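Local coordinates for protein cytochrome P450 CYP260B1 (PDB 5HIW) that belongs to the cytochrome P450 family and binds a haem, protoporphyrin IX with a central iron, at residues 149-154 against 228-233; 138-143 against 220-225; 105-110 against 133-138. All coordinates share one frame; numbering follows the deposited sequence. Where two conformers were deposited one is given.

Interaction 1: residues 149-154 against 228-233. With HEM (protoporphyrin IX containing Fe), chain B.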
loop_
_atom_site.group_PDB
_atom_site.type_symbol
_atom_site.label_atom_id
_atom_site.label_comp_id
_atom_site.label_asym_id
_atom_site.label_seq_id
_atom_site.Cartn_x
_atom_site.Cartn_y
_atom_site.Cartn_z
ATOM N N GLU A 149 -10.972 -13.924 12.631
ATOM C CA GLU A 149 -10.745 -15.112 11.847
ATOM C C GLU A 149 -10.246 -14.696 10.459
ATOM O O GLU A 149 -9.243 -15.220 9.938
ATOM C CB GLU A 149 -12.036 -15.915 11.740
ATOM C CG GLU A 149 -11.956 -17.135 10.818
ATOM C CD GLU A 149 -13.299 -17.807 10.595
ATOM O OE1 GLU A 149 -14.331 -17.348 11.066
ATOM O OE2 GLU A 149 -13.256 -18.800 9.899
ATOM N N ASN A 150 -10.964 -13.716 9.893
ATOM C CA ASN A 150 -10.641 -13.257 8.562
ATOM C C ASN A 150 -9.311 -12.472 8.468
ATOM O O ASN A 150 -8.595 -12.629 7.481
ATOM C CB ASN A 150 -11.819 -12.522 7.978
ATOM C CG ASN A 150 -12.919 -13.502 7.576
ATOM O OD1 ASN A 150 -12.637 -14.661 7.271
ATOM N ND2 ASN A 150 -14.144 -13.044 7.574
ATOM N N ASP A 151 -8.995 -11.730 9.516
ATOM C CA ASP A 151 -7.674 -11.130 9.638
ATOM C C ASP A 151 -6.582 -12.209 9.531
ATOM O O ASP A 151 -5.654 -12.099 8.744
ATOM C CB ASP A 151 -7.572 -10.352 10.935
ATOM C CG ASP A 151 -6.267 -9.519 11.015
ATOM O OD1 ASP A 151 -6.261 -8.376 10.433
ATOM O OD2 ASP A 151 -5.254 -10.073 11.552
ATOM N N ALA A 152 -6.693 -13.271 10.321
ATOM C CA ALA A 152 -5.747 -14.351 10.223
ATOM C C ALA A 152 -5.701 -15.065 8.876
ATOM O O ALA A 152 -4.605 -15.325 8.380
ATOM C CB ALA A 152 -5.915 -15.347 11.351
ATOM N N LEU A 153 -6.859 -15.290 8.249
ATOM C CA LEU A 153 -6.912 -15.832 6.911
ATOM C C LEU A 153 -6.196 -14.936 5.869
ATOM O O LEU A 153 -5.377 -15.377 5.094
ATOM C CB LEU A 153 -8.331 -16.148 6.497
ATOM C CG LEU A 153 -9.118 -17.276 7.144
ATOM C CD1 LEU A 153 -10.508 -17.251 6.596
ATOM C CD2 LEU A 153 -8.463 -18.649 6.996
ATOM N N ILE A 154 -6.503 -13.668 5.884
ATOM C CA ILE A 154 -5.865 -12.743 4.960
ATOM C C ILE A 154 -4.348 -12.647 5.158
ATOM O O ILE A 154 -3.589 -12.629 4.215
ATOM C CB ILE A 154 -6.562 -11.382 5.060
ATOM C CG1 ILE A 154 -8.030 -11.498 4.623
ATOM C CG2 ILE A 154 -5.885 -10.388 4.125
ATOM C CD1 ILE A 154 -8.896 -10.307 5.037
ATOM N N GLY A 228 -4.734 -6.487 -2.199
ATOM C CA GLY A 228 -4.051 -5.236 -2.517
ATOM C C GLY A 228 -4.179 -4.149 -1.481
ATOM O O GLY A 228 -3.329 -3.264 -1.451
ATOM N N SER A 229 -5.194 -4.204 -0.600
ATOM C CA SER A 229 -5.425 -3.141 0.368
ATOM C C SER A 229 -5.164 -3.446 1.814
ATOM O O SER A 229 -5.005 -2.497 2.579
ATOM C CB SER A 229 -6.896 -2.722 0.347
ATOM O OG SER A 229 -7.753 -3.870 0.664
ATOM N N TYR A 230 -5.166 -4.721 2.208
ATOM C CA TYR A 230 -5.401 -5.027 3.653
ATOM C C TYR A 230 -4.233 -4.609 4.501
ATOM O O TYR A 230 -4.445 -3.955 5.571
ATOM C CB TYR A 230 -5.621 -6.498 3.879
ATOM C CG TYR A 230 -6.288 -6.784 5.180
ATOM C CD1 TYR A 230 -7.627 -6.466 5.388
ATOM C CD2 TYR A 230 -5.561 -7.356 6.215
ATOM C CE1 TYR A 230 -8.225 -6.688 6.606
ATOM C CE2 TYR A 230 -6.178 -7.694 7.415
ATOM C CZ TYR A 230 -7.484 -7.360 7.611
ATOM O OH TYR A 230 -8.044 -7.630 8.811
ATOM N N GLU A 231 -3.064 -4.957 4.028
ATOM C CA GLU A 231 -1.811 -4.470 4.669
ATOM C C GLU A 231 -1.224 -3.136 4.189
ATOM O O GLU A 231 -0.766 -2.325 5.005
ATOM C CB GLU A 231 -0.752 -5.532 4.704
ATOM C CG GLU A 231 -1.160 -6.568 5.773
ATOM C CD GLU A 231 -0.071 -7.620 6.067
ATOM O OE1 GLU A 231 1.118 -7.284 5.853
ATOM O OE2 GLU A 231 -0.416 -8.789 6.501
ATOM N N THR A 232 -1.340 -2.875 2.910
ATOM C CA THR A 232 -0.869 -1.597 2.337
ATOM C C THR A 232 -1.493 -0.456 3.080
ATOM O O THR A 232 -0.817 0.523 3.414
ATOM C CB THR A 232 -1.156 -1.493 0.819
ATOM O OG1 THR A 232 -2.562 -1.748 0.598
ATOM C CG2 THR A 232 -0.311 -2.505 -0.030
ATOM N N THR A 233 -2.832 -0.500 3.303
ATOM C CA THR A 233 -3.493 0.561 3.950
ATOM C C THR A 233 -2.884 0.896 5.310
ATOM O O THR A 233 -2.755 2.072 5.656
ATOM C CB THR A 233 -5.028 0.229 4.134
ATOM O OG1 THR A 233 -5.614 0.023 2.846
ATOM C CG2 THR A 233 -5.684 1.391 4.798
HETATM C CHA HEM B . -1.088 -2.051 -7.704
HETATM C CHB HEM B . 0.760 0.344 -3.899
HETATM C CHC HEM B . -3.592 0.503 -1.882
HETATM C CHD HEM B . -5.101 -2.655 -5.153
HETATM C C1A HEM B . -0.221 -1.364 -6.903
HETATM C C2A HEM B . 1.146 -1.097 -7.186
HETATM C C3A HEM B . 1.660 -0.388 -6.132
HETATM C C4A HEM B . 0.631 -0.320 -5.136
HETATM C CMA HEM B . 3.115 0.103 -5.994
HETATM C CAA HEM B . 1.867 -1.400 -8.495
HETATM C CBA HEM B . 2.293 -2.877 -8.525
HETATM C CGA HEM B . 3.223 -3.180 -9.649
HETATM O O1A HEM B . 3.350 -2.353 -10.611
HETATM O O2A HEM B . 4.015 -4.149 -9.544
HETATM C C1B HEM B . -0.224 0.550 -3.010
HETATM C C2B HEM B . -0.046 1.370 -1.843
HETATM C C3B HEM B . -1.307 1.422 -1.280
HETATM C C4B HEM B . -2.219 0.609 -2.088
HETATM C CMB HEM B . 1.218 2.021 -1.253
HETATM C CAB HEM B . -1.540 2.118 -0.038
HETATM C CBB HEM B . -2.533 2.043 0.785
HETATM C C1C HEM B . -4.411 -0.356 -2.613
HETATM C C2C HEM B . -5.796 -0.538 -2.298
HETATM C C3C HEM B . -6.212 -1.447 -3.231
HETATM C C4C HEM B . -5.107 -1.834 -4.046
HETATM C CMC HEM B . -6.444 0.202 -1.152
HETATM C CAC HEM B . -7.568 -1.999 -3.414
HETATM C CBC HEM B . -8.638 -1.292 -3.080
HETATM C C1D HEM B . -4.089 -2.709 -6.104
HETATM C C2D HEM B . -4.277 -3.540 -7.322
HETATM C C3D HEM B . -3.167 -3.387 -8.033
HETATM C C4D HEM B . -2.334 -2.446 -7.268
HETATM C CMD HEM B . -5.438 -4.458 -7.654
HETATM C CAD HEM B . -2.844 -3.957 -9.424
HETATM C CBD HEM B . -3.253 -2.925 -10.459
HETATM C CGD HEM B . -3.012 -3.396 -11.899
HETATM O O1D HEM B . -2.180 -4.312 -12.184
HETATM O O2D HEM B . -3.641 -2.856 -12.870
HETATM N NA HEM B . -0.515 -0.843 -5.624
HETATM N NB HEM B . -1.533 0.247 -3.167
HETATM N NC HEM B . -4.022 -1.060 -3.665
HETATM N ND HEM B . -2.887 -2.082 -6.106
HETATM FE FE HEM B . -2.240 -0.919 -4.692
HETATM O O HOH W 1 -1.512 -2.794 -3.586
#

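Interaction 2: residues 138-143 against 220-225. With HEM (protoporphyrin IX containing Fe), chain B.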
loop_
_atom_site.group_PDB
_atom_site.type_symbol
_atom_site.label_atom_id
_atom_site.label_comp_id
_atom_site.label_asym_id
_atom_site.label_seq_id
_atom_site.Cartn_x
_atom_site.Cartn_y
_atom_site.Cartn_z
ATOM N N ALA A 138 -16.687 -4.427 6.185
ATOM C CA ALA A 138 -17.874 -3.596 5.863
ATOM C C ALA A 138 -18.071 -3.357 4.396
ATOM O O ALA A 138 -19.217 -3.382 3.913
ATOM C CB ALA A 138 -17.838 -2.320 6.561
ATOM N N LEU A 139 -16.989 -3.071 3.686
ATOM C CA LEU A 139 -17.052 -2.964 2.211
ATOM C C LEU A 139 -17.559 -4.207 1.535
ATOM O O LEU A 139 -18.230 -4.096 0.518
ATOM C CB LEU A 139 -15.724 -2.610 1.558
ATOM C CG LEU A 139 -15.217 -1.189 1.785
ATOM C CD1 LEU A 139 -13.802 -1.016 1.208
ATOM C CD2 LEU A 139 -16.087 -0.107 1.148
ATOM N N PHE A 140 -17.165 -5.391 2.020
ATOM C CA PHE A 140 -17.439 -6.578 1.298
ATOM C C PHE A 140 -18.508 -7.513 1.906
ATOM O O PHE A 140 -18.663 -8.634 1.403
ATOM C CB PHE A 140 -16.151 -7.323 0.948
ATOM C CG PHE A 140 -15.140 -6.497 0.154
ATOM C CD1 PHE A 140 -15.444 -6.051 -1.153
ATOM C CD2 PHE A 140 -13.897 -6.150 0.689
ATOM C CE1 PHE A 140 -14.511 -5.296 -1.875
ATOM C CE2 PHE A 140 -13.001 -5.384 0.008
ATOM C CZ PHE A 140 -13.278 -4.978 -1.311
ATOM N N GLY A 141 -19.248 -7.018 2.877
ATOM C CA GLY A 141 -20.440 -7.701 3.439
ATOM C C GLY A 141 -19.996 -8.879 4.292
ATOM O O GLY A 141 -20.762 -9.798 4.494
ATOM N N LEU A 142 -18.756 -8.855 4.773
ATOM C CA LEU A 142 -18.297 -9.919 5.677
ATOM C C LEU A 142 -18.778 -9.641 7.061
ATOM O O LEU A 142 -18.739 -8.542 7.553
ATOM C CB LEU A 142 -16.788 -10.120 5.625
ATOM C CG LEU A 142 -16.193 -10.592 4.329
ATOM C CD1 LEU A 142 -14.675 -10.298 4.218
ATOM C CD2 LEU A 142 -16.416 -12.080 4.145
ATOM N N PRO A 143 -19.132 -10.679 7.781
ATOM C CA PRO A 143 -19.738 -10.522 9.101
ATOM C C PRO A 143 -18.799 -9.981 10.128
ATOM O O PRO A 143 -17.680 -10.441 10.168
ATOM C CB PRO A 143 -20.147 -11.979 9.503
ATOM C CG PRO A 143 -19.768 -12.843 8.350
ATOM C CD PRO A 143 -19.035 -12.044 7.296
ATOM N N GLY A 220 -13.253 -13.356 -7.092
ATOM C CA GLY A 220 -11.957 -13.075 -7.644
ATOM C C GLY A 220 -11.590 -11.604 -7.542
ATOM O O GLY A 220 -10.446 -11.246 -7.151
ATOM N N VAL A 221 -12.528 -10.759 -7.980
ATOM C CA VAL A 221 -12.298 -9.315 -7.944
ATOM C C VAL A 221 -12.098 -8.887 -6.475
ATOM O O VAL A 221 -11.171 -8.143 -6.128
ATOM C CB VAL A 221 -13.465 -8.536 -8.646
ATOM C CG1 VAL A 221 -13.327 -7.035 -8.390
ATOM C CG2 VAL A 221 -13.474 -8.850 -10.120
ATOM N N VAL A 222 -13.005 -9.304 -5.628
ATOM C CA VAL A 222 -12.969 -8.943 -4.198
ATOM C C VAL A 222 -11.637 -9.378 -3.603
ATOM O O VAL A 222 -11.001 -8.577 -2.935
ATOM C CB VAL A 222 -14.148 -9.530 -3.390
ATOM C CG1 VAL A 222 -14.006 -9.318 -1.866
ATOM C CG2 VAL A 222 -15.474 -8.966 -3.852
ATOM N N LEU A 223 -11.221 -10.615 -3.831
ATOM C CA LEU A 223 -9.968 -11.094 -3.214
ATOM C C LEU A 223 -8.812 -10.295 -3.731
ATOM O O LEU A 223 -7.873 -9.972 -2.969
ATOM C CB LEU A 223 -9.715 -12.577 -3.443
ATOM C CG LEU A 223 -10.552 -13.366 -2.433
ATOM C CD1 LEU A 223 -10.836 -14.835 -2.832
ATOM C CD2 LEU A 223 -9.917 -13.312 -1.070
ATOM N N THR A 224 -8.840 -9.897 -5.007
ATOM C CA THR A 224 -7.764 -9.007 -5.476
ATOM C C THR A 224 -7.739 -7.688 -4.725
ATOM O O THR A 224 -6.592 -7.226 -4.343
ATOM C CB THR A 224 -7.812 -8.820 -6.997
ATOM O OG1 THR A 224 -7.454 -10.053 -7.608
ATOM C CG2 THR A 224 -6.907 -7.758 -7.485
ATOM N N LEU A 225 -8.916 -7.111 -4.450
ATOM C CA LEU A 225 -8.970 -5.874 -3.733
ATOM C C LEU A 225 -8.533 -6.062 -2.271
ATOM O O LEU A 225 -7.886 -5.173 -1.705
ATOM C CB LEU A 225 -10.338 -5.249 -3.756
ATOM C CG LEU A 225 -10.818 -4.905 -5.235
ATOM C CD1 LEU A 225 -12.230 -4.381 -5.231
ATOM C CD2 LEU A 225 -9.840 -3.928 -5.901
HETATM C CHA HEM B . -1.088 -2.051 -7.704
HETATM C CHB HEM B . 0.760 0.344 -3.899
HETATM C CHC HEM B . -3.592 0.503 -1.882
HETATM C CHD HEM B . -5.101 -2.655 -5.153
HETATM C C1A HEM B . -0.221 -1.364 -6.903
HETATM C C2A HEM B . 1.146 -1.097 -7.186
HETATM C C3A HEM B . 1.660 -0.388 -6.132
HETATM C C4A HEM B . 0.631 -0.320 -5.136
HETATM C CMA HEM B . 3.115 0.103 -5.994
HETATM C CAA HEM B . 1.867 -1.400 -8.495
HETATM C CBA HEM B . 2.293 -2.877 -8.525
HETATM C CGA HEM B . 3.223 -3.180 -9.649
HETATM O O1A HEM B . 3.350 -2.353 -10.611
HETATM O O2A HEM B . 4.015 -4.149 -9.544
HETATM C C1B HEM B . -0.224 0.550 -3.010
HETATM C C2B HEM B . -0.046 1.370 -1.843
HETATM C C3B HEM B . -1.307 1.422 -1.280
HETATM C C4B HEM B . -2.219 0.609 -2.088
HETATM C CMB HEM B . 1.218 2.021 -1.253
HETATM C CAB HEM B . -1.540 2.118 -0.038
HETATM C CBB HEM B . -2.533 2.043 0.785
HETATM C C1C HEM B . -4.411 -0.356 -2.613
HETATM C C2C HEM B . -5.796 -0.538 -2.298
HETATM C C3C HEM B . -6.212 -1.447 -3.231
HETATM C C4C HEM B . -5.107 -1.834 -4.046
HETATM C CMC HEM B . -6.444 0.202 -1.152
HETATM C CAC HEM B . -7.568 -1.999 -3.414
HETATM C CBC HEM B . -8.638 -1.292 -3.080
HETATM C C1D HEM B . -4.089 -2.709 -6.104
HETATM C C2D HEM B . -4.277 -3.540 -7.322
HETATM C C3D HEM B . -3.167 -3.387 -8.033
HETATM C C4D HEM B . -2.334 -2.446 -7.268
HETATM C CMD HEM B . -5.438 -4.458 -7.654
HETATM C CAD HEM B . -2.844 -3.957 -9.424
HETATM C CBD HEM B . -3.253 -2.925 -10.459
HETATM C CGD HEM B . -3.012 -3.396 -11.899
HETATM O O1D HEM B . -2.180 -4.312 -12.184
HETATM O O2D HEM B . -3.641 -2.856 -12.870
HETATM N NA HEM B . -0.515 -0.843 -5.624
HETATM N NB HEM B . -1.533 0.247 -3.167
HETATM N NC HEM B . -4.022 -1.060 -3.665
HETATM N ND HEM B . -2.887 -2.082 -6.106
HETATM FE FE HEM B . -2.240 -0.919 -4.692
HETATM O O HOH W 1 -1.512 -2.794 -3.586
#

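Interaction 3: residues 105-110 against 133-138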
loop_
_atom_site.group_PDB
_atom_site.type_symbol
_atom_site.label_atom_id
_atom_site.label_comp_id
_atom_site.label_asym_id
_atom_site.label_seq_id
_atom_site.Cartn_x
_atom_site.Cartn_y
_atom_site.Cartn_z
ATOM N N THR A 105 -16.402 6.435 7.037
ATOM C CA THR A 105 -16.640 7.370 8.120
ATOM C C THR A 105 -17.160 6.665 9.381
ATOM O O THR A 105 -16.644 6.879 10.482
ATOM C CB THR A 105 -17.510 8.571 7.668
ATOM O OG1 THR A 105 -16.832 9.224 6.604
ATOM C CG2 THR A 105 -17.781 9.623 8.798
ATOM N N PRO A 106 -18.180 5.801 9.224
ATOM C CA PRO A 106 -18.669 5.064 10.379
ATOM C C PRO A 106 -17.590 4.234 11.042
ATOM O O PRO A 106 -17.442 4.317 12.291
ATOM C CB PRO A 106 -19.761 4.178 9.811
ATOM C CG PRO A 106 -20.251 4.902 8.682
ATOM C CD PRO A 106 -19.075 5.643 8.093
ATOM N N VAL A 107 -16.781 3.563 10.240
ATOM C CA VAL A 107 -15.673 2.753 10.796
ATOM C C VAL A 107 -14.666 3.633 11.510
ATOM O O VAL A 107 -14.265 3.367 12.633
ATOM C CB VAL A 107 -14.893 2.008 9.710
ATOM C CG1 VAL A 107 -13.600 1.455 10.233
ATOM C CG2 VAL A 107 -15.712 0.910 9.106
ATOM N N ALA A 108 -14.226 4.711 10.833
ATOM C CA ALA A 108 -13.280 5.662 11.433
ATOM C C ALA A 108 -13.824 6.204 12.752
ATOM O O ALA A 108 -13.078 6.366 13.741
ATOM C CB ALA A 108 -12.980 6.822 10.443
ATOM N N ARG A 109 -15.117 6.544 12.783
ATOM C CA ARG A 109 -15.718 7.028 14.041
ATOM C C ARG A 109 -15.610 6.015 15.166
ATOM O O ARG A 109 -15.335 6.408 16.270
ATOM C CB ARG A 109 -17.209 7.403 13.903
ATOM C CG ARG A 109 -17.342 8.836 13.398
ATOM C CD ARG A 109 -18.769 9.342 13.344
ATOM N NE ARG A 109 -18.820 10.426 12.368
ATOM C CZ ARG A 109 -18.228 11.606 12.537
ATOM N NH1 ARG A 109 -17.577 11.929 13.653
ATOM N NH2 ARG A 109 -18.315 12.498 11.588
ATOM N N ARG A 110 -15.832 4.746 14.862
ATOM C CA ARG A 110 -15.795 3.672 15.856
ATOM C C ARG A 110 -14.335 3.524 16.359
ATOM O O ARG A 110 -14.055 3.381 17.558
ATOM C CB ARG A 110 -16.319 2.388 15.197
ATOM C CG ARG A 110 -16.430 1.124 16.066
ATOM C CD ARG A 110 -16.990 -0.090 15.287
ATOM N NE ARG A 110 -17.828 0.270 14.120
ATOM C CZ ARG A 110 -17.575 -0.102 12.857
ATOM N NH1 ARG A 110 -16.535 -0.884 12.578
ATOM N NH2 ARG A 110 -18.367 0.303 11.867
ATOM N N MET A 133 -9.050 -3.294 9.180
ATOM C CA MET A 133 -9.805 -4.389 9.742
ATOM C C MET A 133 -11.319 -4.114 9.728
ATOM O O MET A 133 -12.069 -5.003 9.291
ATOM C CB MET A 133 -9.368 -4.701 11.190
ATOM C CG MET A 133 -7.998 -5.349 11.217
ATOM S SD MET A 133 -7.524 -5.875 12.908
ATOM C CE MET A 133 -8.592 -7.283 13.093
ATOM N N GLY A 134 -11.747 -2.916 10.136
ATOM C CA GLY A 134 -13.140 -2.541 10.043
ATOM C C GLY A 134 -13.637 -2.278 8.626
ATOM O O GLY A 134 -14.760 -2.693 8.192
ATOM N N VAL A 135 -12.817 -1.626 7.835
ATOM C CA VAL A 135 -13.290 -1.205 6.491
ATOM C C VAL A 135 -13.478 -2.344 5.550
ATOM O O VAL A 135 -14.443 -2.376 4.777
ATOM C CB VAL A 135 -12.336 -0.109 5.899
ATOM C CG1 VAL A 135 -12.550 0.019 4.361
ATOM C CG2 VAL A 135 -12.474 1.197 6.626
ATOM N N THR A 136 -12.592 -3.342 5.550
ATOM C CA THR A 136 -12.603 -4.378 4.576
ATOM C C THR A 136 -13.869 -5.239 4.749
ATOM O O THR A 136 -14.508 -5.557 3.777
ATOM C CB THR A 136 -11.369 -5.337 4.751
ATOM O OG1 THR A 136 -10.164 -4.545 4.692
ATOM C CG2 THR A 136 -11.336 -6.530 3.737
ATOM N N SER A 137 -14.163 -5.651 5.974
ATOM C CA SER A 137 -15.378 -6.469 6.214
ATOM C C SER A 137 -16.632 -5.688 5.833
ATOM O O SER A 137 -17.504 -6.253 5.186
ATOM C CB SER A 137 -15.462 -6.966 7.663
ATOM O OG SER A 137 -14.483 -8.025 7.765
ATOM N N ALA A 138 -16.687 -4.427 6.185
ATOM C CA ALA A 138 -17.874 -3.596 5.863
ATOM C C ALA A 138 -18.071 -3.357 4.396
ATOM O O ALA A 138 -19.217 -3.382 3.913
ATOM C CB ALA A 138 -17.838 -2.320 6.561
#

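Interaction 1: residues 149-154 against 228-233
Tyr230, between helices 218-229 and 232-245, meets Asp151 and Ile154 of helix 147-162. The ring leaves with CG anti to the backbone N (chi1 -161°), which carries the hydroxyl to that helix. Tyr230 OH donates to Asp151 OD1 at 2.5 Å. The acceptor is used on its anti side, 16° out of the carboxylate plane. OD1 lies at the ring edge, near the ring plane, while the carboxylate is turned 54° from the ring. Ile154 covers one ring face. Its CD1 sits 4.0 Å from the Tyr230 ring centroid, a CH-pi contact displaced toward the rim. Its CG2 packs nearer the stem of the ring, 3.7 Å from Tyr230 CD2. Further out, Asp151 OD2 forms a salt bridge with Arg155, which also pairs with Glu231.

On the haem side, Gly228 O accepts from Thr232 OG1 at 2.7 Å and from a water at 2.8 Å. That water binds the haem iron at 2.3 Å. Segment 228-233 corresponds to the I-helix signature of P450s, with Ser229 where a glycine is usual. The bond at the hydroxyl and the cover on one face fix the tyrosine ring. Arg155 would be expected to favour a charged Asp151, a strong acceptor for the buried phenol.

Interaction 2: residues 138-143 against 220-225
Leu225, which touches Phe140 across this contact, is held in its helix by a backbone bond from its N to Val221 O, 3.0 Å long. One turn of helix 218-229 thus presents Val222 and Leu225 to the aromatic ring. No hydrogen bond joins the two segments. The contact is apolar and buried.

Val222 and Phe140 approach from opposite directions. Val222 CG1 lies over one ring face, 3.8 Å from the Phe140 centroid and 21° off the ring normal. It is shifted toward the CD1 side, where Val222 CG1 and Phe140 CD1 are 3.6 Å apart. With CG1 anti to the backbone N (chi1 172°), this methyl is the branch that lies over the ring, while CG2 touches it at CD1. Leu139 CB covers the opposite face, so the ring is sandwiched. The side chains of Leu225 and Phe140 cross at about a right angle, and Leu225 CB lies 3.8 Å from Phe140 CZ. Leu225 CD2 then packs on the haem vinyl, 3.9 Å from CAC. Phe140 is thereby a second-shell residue of the haem pocket.

Gly141 is the first residue to leave helical angles, with positive phi (73°), and Leu142 N probably bonds to Ser137 O. Leu200 and Ile203 of helix 199-209 also pack on Val222. By chain order, the arrangement is the packing of the E-helix on the I-helix in the cytochrome P450 fold.

Interaction 3: residues 105-110 against 133-138
This is a close helix-helix packing contact, formed by Val107 of helix 93-113 against Gly134 and Val135 of helix 130-140. It is apolar, and no hydrogen bond crosses it.

Gly134 is the point of nearest approach. The CA atoms of Val107 and Gly134 are only 5.9 Å apart, because no side chain stands between the helices at the glycine. The Val107 side chain takes that place, and its two branches do different work. CG2 rests on the backbone, 3.8 Å from Gly134 C. CG1 reaches along to the next residue, where it meets Val135 CG2 at 3.8 Å. CG1 stands anti to its own backbone N (chi1 167°), and this puts one methyl on each of the two neighbours. The valine side chains cross at about a right angle. Val135 CG2 also lies 4.0 Å from Val107 CB, so one methyl meets both the stem and a branch of Val107.

Helix 93-113 is kinked at Pro106, just before Val107, since the proline N makes no bond to the preceding turn. Helix 341-358 packs against both partners: Val135 touches Glu347, and Ala108 touches Leu354. The nearest atoms of the Val135 side chain and the haem are about 8 Å apart. From their order in the chain, the three helices correspond to D, E and L, which with the I-helix make the four-helix core of the P450 fold.

In the fold
Helix 130-140 ties the three contacts together. It takes part in interactions 2 and 3, which share Ala138 and whose centres are 13 Å apart. It also lines interaction 1, where Met133 CG lies 3.3 Å from Tyr230 OH and Thr136 OG1 lies 3.3 Å from Tyr230 CD1. Interactions 1 and 2 are closest, with centres 11 Å apart. Both use helix 218-229, and both touch the haem. Interaction 1 also includes the backbone carbonyl that holds the iron-bound water. Interaction 3 does not touch the haem; its centre is 14 Å from that of interaction 1. Together they pack helices 93-113, 130-140 and 147-162 behind helix 218-229, which lies beside the haem.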